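Local coordinates for glucosamine--fructose-6-phosphate aminotransferase [isomerizing] (Francisella tularensis subsp. tularensis, PDB 3TBF), which probably converts fructose 6-phosphate into glucosamine 6-phosphate with glutamine as the nitrogen source, its C-terminal isomerase part being the piece present here, at residues A[60-65]-A[112-117]; A[208-213]-A[326-331]; A[281-286]-A[308-313]. All coordinates share one frame; numbering follows the deposited sequence. Where two conformers were deposited one is given.

Interaction 1: residues A[60-65]-A[112-117]; sequences VACGTS and GETADT
In the first SIS domain, Cys62, just past strand 56-61, and Thr117 of helix 115-124 meet where the C-terminal end of the strand faces the start of the helix. The domain is an alpha/beta fold with a parallel sheet, and strand 103-109, the direct neighbour of strand 56-61, leads into the Ser-Gly-Glu-Thr turn that precedes this helix. In sugar-phosphate isomerases of this family such strand-end loops line the sugar-phosphate site, so the contact probably lies beside that site. The sulfur of Cys62 reaches across: SG lies 3.5 Å from CG2 of Thr114. It is the methyl branch of Thr114 that does the touching. With chi1 at -58°, OG1 sits beside its own backbone N and CG2 anti to it, and the hydroxyl is hydrogen-bonded to Ser109 OG. Thr114 occupies the N-cap position of helix 115-124, yet its side chain makes no capping bond. Cys62 also packs on Glu264 of the second subunit, which places this end of the contact close to the dimer partner. Deeper in, Thr117 lies over the strand backbone, its two branches meeting different residues. Its methyl CG2 rests 3.9 Å from the carbonyl oxygen O of Val60. The hydroxyl branch faces Ala61 and Cys62, with OG1 4.1 Å from the backbone N of Cys62. Ala61 turns its own CB away from the helix, so its backbone is what meets Thr117. No polar bond joins the two segments; van der Waals contact carries the approach. Thr117 OG1 is buried and has no hydrogen-bonding partner in the model; its closest approach across the contact is to Ala61 CA, at 3.9 Å.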
ATOM      1  N   VAL A  60      -7.622  -7.471   8.782  1.00 11.23           N
ATOM      2  CA  VAL A  60      -6.567  -8.304   8.265  1.00  9.95           C
ATOM      3  C   VAL A  60      -7.071  -9.194   7.137  1.00 10.56           C
ATOM      4  O   VAL A  60      -8.087  -9.870   7.274  1.00 10.86           O
ATOM      5  CB  VAL A  60      -6.000  -9.201   9.381  1.00  9.68           C
ATOM      6  CG1 VAL A  60      -4.918 -10.164   8.838  1.00  6.42           C
ATOM      7  CG2 VAL A  60      -5.440  -8.311  10.493  1.00  6.67           C
ATOM      8  N   ALA A  61      -6.358  -9.216   6.022  1.00 10.24           N
ATOM      9  CA  ALA A  61      -6.790 -10.002   4.870  1.00 11.13           C
ATOM     10  C   ALA A  61      -5.688 -10.105   3.807  1.00 13.08           C
ATOM     11  O   ALA A  61      -4.602  -9.497   3.941  1.00 12.93           O
ATOM     12  CB  ALA A  61      -8.049  -9.384   4.252  1.00  8.92           C
ATOM     13  N   CYS A  62      -5.945 -10.869   2.750  1.00 14.10           N
ATOM     14  CA  CYS A  62      -5.036 -10.868   1.657  1.00 17.64           C
ATOM     15  C   CYS A  62      -5.742 -10.779   0.298  1.00 16.12           C
ATOM     16  O   CYS A  62      -6.943 -11.053   0.191  1.00 15.45           O
ATOM     17  CB  CYS A  62      -4.073 -12.035   1.791  1.00 19.49           C
ATOM     18  SG  CYS A  62      -4.772 -13.482   1.253  1.00 34.20           S
ATOM     19  N   GLY A  63      -5.028 -10.250  -0.694  1.00 14.64           N
ATOM     20  CA  GLY A  63      -5.487 -10.170  -2.043  1.00 14.09           C
ATOM     21  C   GLY A  63      -6.693  -9.291  -2.174  1.00 15.03           C
ATOM     22  O   GLY A  63      -6.768  -8.227  -1.634  1.00 14.76           O
ATOM     23  N   THR A  64      -7.683  -9.796  -2.873  1.00 15.83           N
ATOM     24  CA  THR A  64      -8.900  -9.090  -3.139  1.00 17.12           C
ATOM     25  C   THR A  64      -9.642  -8.701  -1.868  1.00 15.54           C
ATOM     26  O   THR A  64     -10.258  -7.617  -1.818  1.00 13.35           O
ATOM     27  CB  THR A  64      -9.790  -9.994  -4.008  1.00 18.29           C
ATOM     28  OG1 THR A  64      -9.341  -9.870  -5.353  1.00 24.93           O
ATOM     29  CG2 THR A  64     -11.205  -9.593  -3.959  1.00 20.50           C
ATOM     30  N   SER A  65      -9.616  -9.579  -0.869  1.00 13.01           N
ATOM     31  CA  SER A  65     -10.238  -9.289   0.408  1.00 13.25           C
ATOM     32  C   SER A  65      -9.525  -8.119   1.133  1.00 13.34           C
ATOM     33  O   SER A  65     -10.141  -7.306   1.824  1.00 14.82           O
ATOM     34  CB  SER A  65     -10.255 -10.568   1.261  1.00 14.53           C
ATOM     35  OG  SER A  65     -11.054 -11.609   0.607  1.00 14.96           O
ATOM     36  N   GLY A 112     -12.699 -18.806   4.018  1.00 18.35           N
ATOM     37  CA  GLY A 112     -12.477 -19.022   5.457  1.00 19.17           C
ATOM     38  C   GLY A 112     -11.313 -19.923   5.875  1.00 19.46           C
ATOM     39  O   GLY A 112     -11.208 -20.301   7.057  1.00 20.44           O
ATOM     40  N   GLU A 113     -10.442 -20.261   4.928  1.00 19.25           N
ATOM     41  CA  GLU A 113      -9.296 -21.138   5.183  1.00 19.32           C
ATOM     42  C   GLU A 113      -7.932 -20.481   4.843  1.00 19.43           C
ATOM     43  O   GLU A 113      -6.915 -21.084   4.981  1.00 20.38           O
ATOM     44  CB  GLU A 113      -9.452 -22.446   4.397  1.00 19.82           C
ATOM     45  CG  GLU A 113     -10.721 -23.272   4.684  1.00 21.38           C
ATOM     46  CD  GLU A 113     -10.868 -23.676   6.194  1.00 25.82           C
ATOM     47  OE1 GLU A 113      -9.840 -23.764   6.907  1.00 27.89           O
ATOM     48  OE2 GLU A 113     -12.013 -23.895   6.676  1.00 29.05           O
ATOM     49  N   THR A 114      -7.926 -19.249   4.390  1.00 20.01           N
ATOM     50  CA  THR A 114      -6.744 -18.585   3.897  1.00 20.20           C
ATOM     51  C   THR A 114      -5.693 -18.610   5.012  1.00 20.80           C
ATOM     52  O   THR A 114      -5.922 -18.071   6.124  1.00 20.66           O
ATOM     53  CB  THR A 114      -7.125 -17.122   3.550  1.00 20.51           C
ATOM     54  OG1 THR A 114      -8.188 -17.121   2.582  1.00 21.94           O
ATOM     55  CG2 THR A 114      -5.944 -16.305   3.042  1.00 20.23           C
ATOM     56  N   ALA A 115      -4.561 -19.258   4.731  1.00 20.67           N
ATOM     57  CA  ALA A 115      -3.567 -19.579   5.759  1.00 20.72           C
ATOM     58  C   ALA A 115      -3.146 -18.380   6.613  1.00 19.45           C
ATOM     59  O   ALA A 115      -3.317 -18.368   7.829  1.00 20.28           O
ATOM     60  CB  ALA A 115      -2.349 -20.189   5.118  1.00 21.04           C
ATOM     61  N   ASP A 116      -2.601 -17.370   5.978  1.00 18.03           N
ATOM     62  CA  ASP A 116      -2.073 -16.226   6.706  1.00 17.85           C
ATOM     63  C   ASP A 116      -3.135 -15.453   7.515  1.00 16.76           C
ATOM     64  O   ASP A 116      -2.899 -15.051   8.660  1.00 17.27           O
ATOM     65  CB  ASP A 116      -1.371 -15.289   5.727  1.00 17.85           C
ATOM     66  CG  ASP A 116      -0.023 -15.861   5.205  1.00 21.75           C
ATOM     67  OD1 ASP A 116       0.682 -16.597   5.948  1.00 23.16           O
ATOM     68  OD2 ASP A 116       0.335 -15.537   4.045  1.00 28.84           O
ATOM     69  N   THR A 117      -4.276 -15.228   6.911  1.00 14.36           N
ATOM     70  CA  THR A 117      -5.404 -14.668   7.622  1.00 14.92           C
ATOM     71  C   THR A 117      -5.810 -15.509   8.831  1.00 15.26           C
ATOM     72  O   THR A 117      -5.960 -14.992   9.954  1.00 13.85           O
ATOM     73  CB  THR A 117      -6.606 -14.534   6.694  1.00 13.77           C
ATOM     74  OG1 THR A 117      -6.174 -13.840   5.524  1.00 15.90           O
ATOM     75  CG2 THR A 117      -7.691 -13.738   7.350  1.00 13.15           C
TER

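Interaction 2: residues A[208-213]-A[326-331]; sequences MGALKL and LELDAG
Leu213 has its CG anti to its own carbonyl carbon (chi1 -56°), while Leu328 holds CG between its backbone N and carbonyl carbon, at chi1 62°. These rotations set the direction of each CG, and the two side chains cross at about a right angle. The methyls beyond then meet, with Leu213 CD1 4.1 Å from Leu328 CD2. The other methyl of Leu328 serves a different partner: CD1 lies 4.2 Å from CB of Ala210, so the forked end of one strand residue reaches two residues of the 208-213 segment. Leu213 is forked to similar effect. Its CD1 also approaches CB of Leu326 at 4.3 Å, and its CD2 comes to rest 3.9 Å from the backbone O of Glu327. Leu213 thus spans three successive strand residues. Leu213 N also donates a backbone hydrogen bond to Ala210 O, 3.0 Å long. Leu326 and Leu328 point toward the segment, whereas Glu327 between them points away. Around the contact, Leu328 also packs on Val339 and Phe340 of helix 335-355, and Leu326 on helix 214-221. The side-chain contacts are apolar, apart from Leu213 CD2 resting near the Glu327 carbonyl, and no polar bond is made between the segments. Segment 208-213, on helix 203-211, covers one face of strand 324-328, which is outermost within this chain in the parallel sheet of the second SIS domain. Such helix-on-sheet packing through aliphatic side chains is typical of layered alpha/beta folds.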
HETATM    1  N   MSE A 208     -26.854  -3.626 -12.247  1.00 18.99           N
HETATM    2  CA  MSE A 208     -27.436  -4.088 -13.491  1.00 19.81           C
HETATM    3  C   MSE A 208     -27.158  -3.124 -14.647  1.00 20.22           C
HETATM    4  O   MSE A 208     -26.775  -3.564 -15.736  1.00 20.61           O
HETATM    5  CB  MSE A 208     -28.916  -4.318 -13.289  1.00 20.44           C
HETATM    6  CG  MSE A 208     -29.597  -4.854 -14.500  1.00 22.83           C
HETATM    7 SE   MSE A 208     -29.080  -6.720 -14.844  0.60 25.70          SE
HETATM    8  CE  MSE A 208     -29.887  -7.799 -13.354  1.00 24.07           C
ATOM      9  N   GLY A 209     -27.310  -1.820 -14.402  1.00 20.37           N
ATOM     10  CA  GLY A 209     -26.912  -0.775 -15.366  1.00 19.62           C
ATOM     11  C   GLY A 209     -25.465  -0.894 -15.790  1.00 19.95           C
ATOM     12  O   GLY A 209     -25.101  -0.670 -16.964  1.00 20.06           O
ATOM     13  N   ALA A 210     -24.621  -1.218 -14.813  1.00 19.02           N
ATOM     14  CA  ALA A 210     -23.182  -1.301 -15.038  1.00 17.88           C
ATOM     15  C   ALA A 210     -22.936  -2.444 -16.021  1.00 17.70           C
ATOM     16  O   ALA A 210     -22.149  -2.301 -16.930  1.00 17.02           O
ATOM     17  CB  ALA A 210     -22.448  -1.548 -13.717  1.00 16.47           C
ATOM     18  N   LEU A 211     -23.640  -3.555 -15.826  1.00 16.60           N
ATOM     19  CA  LEU A 211     -23.541  -4.732 -16.683  1.00 17.41           C
ATOM     20  C   LEU A 211     -23.969  -4.448 -18.153  1.00 18.60           C
ATOM     21  O   LEU A 211     -23.582  -5.148 -19.096  1.00 18.39           O
ATOM     22  CB  LEU A 211     -24.419  -5.850 -16.103  1.00 16.48           C
ATOM     23  CG  LEU A 211     -23.933  -6.478 -14.792  1.00 16.78           C
ATOM     24  CD1 LEU A 211     -25.029  -7.354 -14.112  1.00 14.05           C
ATOM     25  CD2 LEU A 211     -22.700  -7.279 -15.037  1.00 10.48           C
ATOM     26  N   LYS A 212     -24.728  -3.404 -18.346  1.00 19.14           N
ATOM     27  CA  LYS A 212     -25.028  -2.999 -19.706  1.00 22.31           C
ATOM     28  C   LYS A 212     -23.838  -2.581 -20.508  1.00 23.32           C
ATOM     29  O   LYS A 212     -23.930  -2.576 -21.729  1.00 24.83           O
ATOM     30  CB  LYS A 212     -25.997  -1.822 -19.738  1.00 23.41           C
ATOM     31  CG  LYS A 212     -27.366  -2.189 -20.165  1.00 26.64           C
ATOM     32  CD  LYS A 212     -28.052  -3.143 -19.184  1.00 30.86           C
ATOM     33  CE  LYS A 212     -29.578  -2.839 -19.106  1.00 32.85           C
ATOM     34  NZ  LYS A 212     -30.348  -3.754 -19.936  1.00 32.42           N
ATOM     35  N   LEU A 213     -22.732  -2.216 -19.847  1.00 22.61           N
ATOM     36  CA  LEU A 213     -21.562  -1.751 -20.575  1.00 22.42           C
ATOM     37  C   LEU A 213     -20.764  -2.888 -21.187  1.00 21.96           C
ATOM     38  O   LEU A 213     -19.736  -2.662 -21.845  1.00 21.82           O
ATOM     39  CB  LEU A 213     -20.670  -0.925 -19.663  1.00 22.57           C
ATOM     40  CG  LEU A 213     -21.297   0.273 -18.973  1.00 23.77           C
ATOM     41  CD1 LEU A 213     -20.189   0.942 -18.173  1.00 24.78           C
ATOM     42  CD2 LEU A 213     -21.920   1.271 -19.992  1.00 25.02           C
ATOM     43  N   LEU A 326     -16.861   5.810 -21.029  1.00 30.03           N
ATOM     44  CA  LEU A 326     -18.088   5.076 -20.783  1.00 30.04           C
ATOM     45  C   LEU A 326     -18.664   5.671 -19.522  1.00 29.62           C
ATOM     46  O   LEU A 326     -17.928   5.930 -18.574  1.00 30.18           O
ATOM     47  CB  LEU A 326     -17.805   3.577 -20.621  1.00 29.19           C
ATOM     48  CG  LEU A 326     -17.761   2.812 -21.956  1.00 32.31           C
ATOM     49  CD1 LEU A 326     -16.812   3.499 -22.912  1.00 38.80           C
ATOM     50  CD2 LEU A 326     -17.372   1.308 -21.864  1.00 30.20           C
ATOM     51  N   GLU A 327     -19.968   5.887 -19.503  1.00 29.25           N
ATOM     52  CA  GLU A 327     -20.604   6.586 -18.416  1.00 29.69           C
ATOM     53  C   GLU A 327     -21.638   5.707 -17.767  1.00 28.61           C
ATOM     54  O   GLU A 327     -22.223   4.850 -18.400  1.00 28.59           O
ATOM     55  CB  GLU A 327     -21.233   7.886 -18.908  1.00 30.87           C
ATOM     56  CG  GLU A 327     -22.499   7.719 -19.673  1.00 36.21           C
ATOM     57  CD  GLU A 327     -23.134   9.055 -20.080  1.00 42.04           C
ATOM     58  OE1 GLU A 327     -23.365   9.924 -19.192  1.00 44.72           O
ATOM     59  OE2 GLU A 327     -23.400   9.217 -21.295  1.00 46.18           O
ATOM     60  N   LEU A 328     -21.883   5.931 -16.495  1.00 27.67           N
ATOM     61  CA  LEU A 328     -22.843   5.139 -15.800  1.00 26.64           C
ATOM     62  C   LEU A 328     -23.320   5.869 -14.569  1.00 25.90           C
ATOM     63  O   LEU A 328     -22.646   6.740 -14.082  1.00 26.43           O
ATOM     64  CB  LEU A 328     -22.202   3.788 -15.417  1.00 27.34           C
ATOM     65  CG  LEU A 328     -20.981   3.691 -14.480  1.00 26.46           C
ATOM     66  CD1 LEU A 328     -20.947   2.339 -13.812  1.00 26.84           C
ATOM     67  CD2 LEU A 328     -19.738   3.874 -15.274  1.00 28.91           C
ATOM     68  N   ASP A 329     -24.486   5.500 -14.058  1.00 25.44           N
ATOM     69  CA  ASP A 329     -24.954   5.995 -12.776  0.60 25.49           C
ATOM     70  C   ASP A 329     -24.368   5.116 -11.704  1.00 24.25           C
ATOM     71  O   ASP A 329     -24.634   3.942 -11.682  1.00 24.14           O
ATOM     72  CB  ASP A 329     -26.472   5.949 -12.698  0.60 26.39           C
ATOM     73  CG  ASP A 329     -27.024   6.625 -11.438  0.60 29.41           C
ATOM     74  OD1 ASP A 329     -26.211   7.025 -10.537  0.60 29.82           O
ATOM     75  OD2 ASP A 329     -28.279   6.761 -11.373  0.60 31.56           O
ATOM     76  N   ALA A 330     -23.562   5.701 -10.817  1.00 23.90           N
ATOM     77  CA  ALA A 330     -22.878   4.959  -9.738  1.00 22.02           C
ATOM     78  C   ALA A 330     -23.374   5.263  -8.311  1.00 21.74           C
ATOM     79  O   ALA A 330     -23.063   4.523  -7.359  1.00 21.56           O
ATOM     80  CB  ALA A 330     -21.380   5.190  -9.818  1.00 21.23           C
ATOM     81  N   GLY A 331     -24.118   6.334  -8.134  1.00 21.90           N
ATOM     82  CA  GLY A 331     -24.714   6.618  -6.856  1.00 22.44           C
ATOM     83  C   GLY A 331     -23.691   7.340  -6.024  1.00 23.50           C
ATOM     84  O   GLY A 331     -22.908   8.091  -6.555  1.00 25.44           O
TER

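Interaction 3: residues A[281-286]-A[308-313]; sequences AVVPND and LFVDKA
Val283 N donates to Phe309 O at 2.8 Å, nearly straight at 170°, in the ladder between strands 278-283 and 305-311. These are neighbouring parallel strands of the second SIS domain, joined through helix 289-301 as a beta-alpha-beta unit. The next rung back runs from Phe309 N to Ala281 O, 2.9 Å, and approaches nearly along the C=O axis. The third, from Asp311 N to Val283 O, is longer at 3.1 Å. Each of the three carbonyl oxygens also receives a CA-H...O contact: Leu308 CA to Ala281 O, Val282 CA to Phe309 O, and Val310 CA to Val283 O. Beyond the ladder, Asp311 turns its carboxylate to two jobs, with CG anti to the backbone N (chi1 -177°). OD1 accepts from Ala313 N at 2.8 Å through its anti lone pair, closing an Asx turn. OD2 accepts a hydrogen bond from a water 2.9 Å away, and that water in turn accepts a weak bond from Asn285 ND2. A second water accepts from Asn285 N; its link to OD2 is long and doubtful. Ala330 N is another donor to OD2, tying in the loop after strand 324-328. On one face of the sheet Val283 and Val310 lie side by side pointing the same way, with CB of Val283 3.5 Å from CG2 of Val310. Further along that face, Ala281 CB touches Leu308 CD2 at 3.7 Å; Leu296 of helix 289-301 covers Ala281, Val283 and Leu308. Val282 and Phe309 occupy the other face, where both pack on Leu344 of helix 335-355. At the outer end, the amide of Asn285 rests on Ala313, its ND2 4.0 Å from that residue's CB.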
ATOM      1  N   ALA A 281      -9.180   4.626 -15.589  1.00 20.28           N
ATOM      2  CA  ALA A 281      -9.489   5.390 -14.408  1.00 20.01           C
ATOM      3  C   ALA A 281     -10.980   5.414 -14.153  1.00 19.95           C
ATOM      4  O   ALA A 281     -11.806   5.321 -15.061  1.00 21.05           O
ATOM      5  CB  ALA A 281      -8.916   6.840 -14.518  1.00 20.72           C
ATOM      6  N   VAL A 282     -11.297   5.610 -12.895  1.00 20.17           N
ATOM      7  CA  VAL A 282     -12.634   5.665 -12.386  1.00 20.86           C
ATOM      8  C   VAL A 282     -12.811   7.104 -11.912  1.00 22.59           C
ATOM      9  O   VAL A 282     -12.053   7.589 -11.090  1.00 21.16           O
ATOM     10  CB  VAL A 282     -12.767   4.681 -11.208  1.00 21.75           C
ATOM     11  CG1 VAL A 282     -14.004   4.975 -10.372  1.00 22.86           C
ATOM     12  CG2 VAL A 282     -12.760   3.161 -11.725  1.00 20.31           C
ATOM     13  N   VAL A 283     -13.813   7.797 -12.475  1.00 24.77           N
ATOM     14  CA  VAL A 283     -14.061   9.205 -12.201  1.00 25.29           C
ATOM     15  C   VAL A 283     -15.463   9.408 -11.621  1.00 25.49           C
ATOM     16  O   VAL A 283     -16.444   9.571 -12.347  1.00 26.53           O
ATOM     17  CB  VAL A 283     -13.897  10.004 -13.493  1.00 26.70           C
ATOM     18  CG1 VAL A 283     -13.977  11.480 -13.206  1.00 28.48           C
ATOM     19  CG2 VAL A 283     -12.564   9.660 -14.175  1.00 26.46           C
ATOM     20  N   PRO A 284     -15.582   9.381 -10.302  1.00 25.44           N
ATOM     21  CA  PRO A 284     -16.858   9.448  -9.640  1.00 25.77           C
ATOM     22  C   PRO A 284     -17.419  10.864  -9.404  1.00 28.34           C
ATOM     23  O   PRO A 284     -16.747  11.895  -9.590  1.00 28.21           O
ATOM     24  CB  PRO A 284     -16.548   8.832  -8.286  1.00 25.62           C
ATOM     25  CG  PRO A 284     -15.175   9.331  -7.989  1.00 24.49           C
ATOM     26  CD  PRO A 284     -14.474   9.290  -9.328  1.00 25.52           C
ATOM     27  N   ASN A 285     -18.655  10.897  -8.933  1.00 30.89           N
ATOM     28  CA  ASN A 285     -19.346  12.145  -8.615  1.00 33.60           C
ATOM     29  C   ASN A 285     -19.151  12.524  -7.160  1.00 35.11           C
ATOM     30  O   ASN A 285     -20.015  12.252  -6.320  1.00 36.22           O
ATOM     31  CB  ASN A 285     -20.848  11.987  -8.871  1.00 33.59           C
ATOM     32  CG  ASN A 285     -21.625  13.262  -8.595  1.00 34.13           C
ATOM     33  OD1 ASN A 285     -21.140  14.369  -8.842  1.00 34.11           O
ATOM     34  ND2 ASN A 285     -22.832  13.107  -8.082  1.00 34.73           N
ATOM     35  N   ASP A 286     -18.019  13.137  -6.870  1.00 37.10           N
ATOM     36  CA  ASP A 286     -17.641  13.437  -5.485  1.00 38.08           C
ATOM     37  C   ASP A 286     -16.848  14.727  -5.401  1.00 38.84           C
ATOM     38  O   ASP A 286     -16.659  15.436  -6.409  1.00 39.50           O
ATOM     39  CB  ASP A 286     -16.873  12.262  -4.856  1.00 37.66           C
ATOM     40  CG  ASP A 286     -15.445  12.094  -5.414  1.00 38.27           C
ATOM     41  OD1 ASP A 286     -15.005  12.875  -6.302  1.00 37.08           O
ATOM     42  OD2 ASP A 286     -14.767  11.143  -4.944  1.00 39.51           O
ATOM     43  N   LEU A 308     -11.882   5.792 -19.531  1.00 23.52           N
ATOM     44  CA  LEU A 308     -12.479   6.336 -18.331  1.00 23.29           C
ATOM     45  C   LEU A 308     -13.865   5.836 -18.102  1.00 23.16           C
ATOM     46  O   LEU A 308     -14.678   5.860 -18.995  1.00 24.86           O
ATOM     47  CB  LEU A 308     -12.507   7.842 -18.385  1.00 23.95           C
ATOM     48  CG  LEU A 308     -11.204   8.569 -18.739  1.00 24.79           C
ATOM     49  CD1 LEU A 308     -11.533  10.018 -18.882  1.00 25.71           C
ATOM     50  CD2 LEU A 308     -10.084   8.339 -17.719  1.00 21.89           C
ATOM     51  N   PHE A 309     -14.116   5.394 -16.877  1.00 22.43           N
ATOM     52  CA  PHE A 309     -15.404   5.042 -16.424  1.00 21.41           C
ATOM     53  C   PHE A 309     -15.855   6.095 -15.454  1.00 21.43           C
ATOM     54  O   PHE A 309     -15.278   6.327 -14.404  1.00 22.32           O
ATOM     55  CB  PHE A 309     -15.349   3.699 -15.742  1.00 21.86           C
ATOM     56  CG  PHE A 309     -14.927   2.591 -16.643  1.00 21.90           C
ATOM     57  CD1 PHE A 309     -15.752   2.135 -17.643  1.00 22.18           C
ATOM     58  CD2 PHE A 309     -13.712   2.013 -16.495  1.00 23.16           C
ATOM     59  CE1 PHE A 309     -15.360   1.111 -18.489  1.00 21.75           C
ATOM     60  CE2 PHE A 309     -13.326   0.979 -17.332  1.00 24.20           C
ATOM     61  CZ  PHE A 309     -14.171   0.548 -18.345  1.00 21.31           C
ATOM     62  N   VAL A 310     -16.940   6.722 -15.797  1.00 22.56           N
ATOM     63  CA  VAL A 310     -17.273   8.036 -15.310  1.00 23.03           C
ATOM     64  C   VAL A 310     -18.720   8.006 -14.892  1.00 22.38           C
ATOM     65  O   VAL A 310     -19.497   7.342 -15.511  1.00 21.99           O
ATOM     66  CB  VAL A 310     -17.026   8.995 -16.509  1.00 24.98           C
ATOM     67  CG1 VAL A 310     -18.074  10.116 -16.602  1.00 27.05           C
ATOM     68  CG2 VAL A 310     -15.558   9.435 -16.569  1.00 20.38           C
ATOM     69  N   ASP A 311     -19.081   8.699 -13.825  1.00 23.47           N
ATOM     70  CA  ASP A 311     -20.485   8.807 -13.417  1.00 23.95           C
ATOM     71  C   ASP A 311     -21.148   9.808 -14.351  1.00 26.04           C
ATOM     72  O   ASP A 311     -20.518  10.824 -14.706  1.00 26.24           O
ATOM     73  CB  ASP A 311     -20.626   9.283 -11.972  1.00 23.77           C
ATOM     74  CG  ASP A 311     -22.080   9.322 -11.498  1.00 26.49           C
ATOM     75  OD1 ASP A 311     -22.865  10.214 -11.915  1.00 32.50           O
ATOM     76  OD2 ASP A 311     -22.465   8.439 -10.704  1.00 29.65           O
ATOM     77  N   LYS A 312     -22.392   9.530 -14.742  1.00 26.63           N
ATOM     78  CA  LYS A 312     -23.118  10.356 -15.734  1.00 29.62           C
ATOM     79  C   LYS A 312     -23.160  11.825 -15.318  1.00 29.81           C
ATOM     80  O   LYS A 312     -23.014  12.687 -16.155  1.00 29.91           O
ATOM     81  CB  LYS A 312     -24.557   9.866 -15.950  1.00 30.41           C
ATOM     82  CG  LYS A 312     -24.684   8.410 -16.551  1.00 34.69           C
ATOM     83  CD  LYS A 312     -26.159   7.997 -16.719  1.00 39.26           C
ATOM     84  CE  LYS A 312     -26.465   7.231 -18.035  1.00 42.38           C
ATOM     85  NZ  LYS A 312     -27.858   6.556 -17.972  1.00 41.03           N
ATOM     86  N   ALA A 313     -23.310  12.076 -14.013  1.00 29.85           N
ATOM     87  CA  ALA A 313     -23.355  13.435 -13.454  1.00 30.02           C
ATOM     88  C   ALA A 313     -22.053  14.249 -13.574  1.00 30.33           C
ATOM     89  O   ALA A 313     -22.046  15.406 -13.185  1.00 31.55           O
ATOM     90  CB  ALA A 313     -23.802  13.391 -11.972  1.00 29.25           C
TER
HETATM   91  O   HOH W   1     -20.075   8.448  -8.364  1.00 24.78           O
HETATM   92  O   HOH W   2     -23.769   9.966  -8.629  1.00 30.79           O

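Interaction 1 belongs to the first SIS domain, interaction 3 to the second, and their centres stand about 30 Å apart on opposite sides of the chain's centre. Interaction 2 is also about 30 Å from interaction 1, but only about 10 Å from interaction 3, centre to centre. Along the chain interaction 1 closes first; interaction 2 then opens at 208-213, and both segments of interaction 3 come before its second segment, 326-331. Interactions 2 and 3 both reach the same parallel sheet, through the neighbouring strands 324-328 and 305-311. Both sheets have the same strand order, 2-1-3-4-5, so the chain carries the same fold twice.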